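Local coordinates for engineered Protein OR366 (Synthetic construct, PDB 4RZP) that has no known natural function, being a de novo designed solenoid of armadillo-like helical repeats, a scaffold of the kind that in nature commonly binds peptides or protein partners, at residues Leu217-Leu221 with Ala232-Leu236. Sequence-based numbering, arbitrary orientation.
Sequences LQELL and AQRAL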
# COMPACT_ATOMS: atom_id res chain seq x y z
N LEU A 217 -21.53 -4.80 -6.88
CA LEU A 217 -21.32 -5.47 -5.61
C LEU A 217 -22.26 -6.66 -5.45
O LEU A 217 -21.84 -7.72 -5.00
CB LEU A 217 -21.47 -4.49 -4.45
CG LEU A 217 -20.28 -3.57 -4.21
CD1 LEU A 217 -20.40 -2.88 -2.88
CD2 LEU A 217 -19.01 -4.38 -4.24
N GLN A 218 -23.53 -6.48 -5.82
CA GLN A 218 -24.50 -7.57 -5.78
C GLN A 218 -24.19 -8.63 -6.84
O GLN A 218 -24.63 -9.78 -6.75
CB GLN A 218 -25.92 -7.05 -6.01
CG GLN A 218 -26.40 -5.99 -5.03
CD GLN A 218 -27.85 -5.60 -5.30
OE1 GLN A 218 -28.75 -6.44 -5.28
NE2 GLN A 218 -28.08 -4.32 -5.56
N GLU A 219 -23.47 -8.23 -7.87
CA GLU A 219 -23.01 -9.16 -8.88
C GLU A 219 -21.93 -10.09 -8.33
O GLU A 219 -21.91 -11.29 -8.61
CB GLU A 219 -22.47 -8.40 -10.08
CG GLU A 219 -21.89 -9.27 -11.16
CD GLU A 219 -21.01 -8.49 -12.10
OE1 GLU A 219 -21.47 -7.42 -12.57
OE2 GLU A 219 -19.87 -8.95 -12.35
N LEU A 220 -21.01 -9.52 -7.55
CA LEU A 220 -19.93 -10.30 -6.97
C LEU A 220 -20.47 -11.32 -5.99
O LEU A 220 -19.82 -12.33 -5.74
CB LEU A 220 -18.91 -9.40 -6.27
CG LEU A 220 -18.23 -8.30 -7.08
CD1 LEU A 220 -17.49 -7.40 -6.14
CD2 LEU A 220 -17.28 -8.87 -8.10
N LEU A 221 -21.65 -11.07 -5.44
CA LEU A 221 -22.21 -11.96 -4.43
C LEU A 221 -22.62 -13.30 -5.01
O LEU A 221 -22.81 -14.28 -4.29
CB LEU A 221 -23.39 -11.30 -3.76
CG LEU A 221 -23.38 -11.46 -2.24
CD1 LEU A 221 -22.17 -10.77 -1.65
CD2 LEU A 221 -24.66 -10.91 -1.63
N ALA A 232 -17.81 -8.34 -0.63
CA ALA A 232 -18.99 -7.78 -1.26
C ALA A 232 -20.13 -7.64 -0.24
O ALA A 232 -20.70 -6.55 -0.06
CB ALA A 232 -19.41 -8.61 -2.45
N GLN A 233 -20.47 -8.74 0.45
CA GLN A 233 -21.59 -8.72 1.40
C GLN A 233 -21.36 -7.68 2.47
O GLN A 233 -22.23 -6.85 2.72
CB GLN A 233 -21.79 -10.10 2.05
CG GLN A 233 -22.92 -10.17 3.07
CD GLN A 233 -24.32 -10.10 2.45
OE1 GLN A 233 -24.77 -9.03 2.00
NE2 GLN A 233 -25.01 -11.24 2.42
N ARG A 234 -20.19 -7.72 3.09
CA ARG A 234 -19.82 -6.73 4.10
C ARG A 234 -20.01 -5.32 3.52
O ARG A 234 -20.44 -4.41 4.21
CB ARG A 234 -18.38 -6.94 4.58
CG ARG A 234 -17.93 -5.87 5.55
CD ARG A 234 -16.41 -5.81 5.69
NE ARG A 234 -16.02 -4.64 6.46
CZ ARG A 234 -14.95 -3.89 6.20
NH1 ARG A 234 -14.16 -4.19 5.18
NH2 ARG A 234 -14.68 -2.83 6.96
N ALA A 235 -19.71 -5.16 2.24
CA ALA A 235 -19.87 -3.86 1.64
C ALA A 235 -21.35 -3.52 1.49
O ALA A 235 -21.78 -2.47 1.98
CB ALA A 235 -19.16 -3.80 0.30
N LEU A 236 -22.13 -4.39 0.85
CA LEU A 236 -23.56 -4.15 0.64
C LEU A 236 -24.20 -3.82 1.95
O LEU A 236 -25.12 -3.02 2.01
CB LEU A 236 -24.25 -5.36 0.04
CG LEU A 236 -23.67 -5.67 -1.33
CD1 LEU A 236 -23.98 -7.09 -1.76
CD2 LEU A 236 -24.19 -4.67 -2.33
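How small residues let helices of a repeat solenoid pack closely is well illustrated where helix 213-220 meets helix 226-240, in the last armadillo-like repeat of this designed chain. Leu217 and Ala232 bring their CA atoms within 5.4 Å, which is consistent with the small side chain of Ala232, whose CB lies 3.6 Å from the backbone O of Leu217. Beside that methyl, Leu217 and Leu236 pair. Leu217, in an m,t rotamer, sends CD1 to 3.5 Å from Ala235 CB, while its CB takes Leu236 CD2 at 3.5 Å. Leu236, likewise m,t, also reaches Leu221, CD1 meeting Leu221 CD2 at 3.9 Å. Leu221 is the exception in conformation, its chi1 of -136° falling between wells; its CA-to-CB bond points sideways, but the end of the side chain comes nearer, with CD1 3.6 Å from Ala232 CB. Leu220, again m,t, packs on the same Ala232 CB through its own CB at 3.9 Å and continues onto Val228 and Leu179. Ala235 also touches Ala195 of helix 184-197, joining this pair to the preceding repeat. The segments bury 353 Å², both sides summed, without a hydrogen bond or salt bridge between them, which is consistent with an association resting on packing of fitted aliphatic side chains.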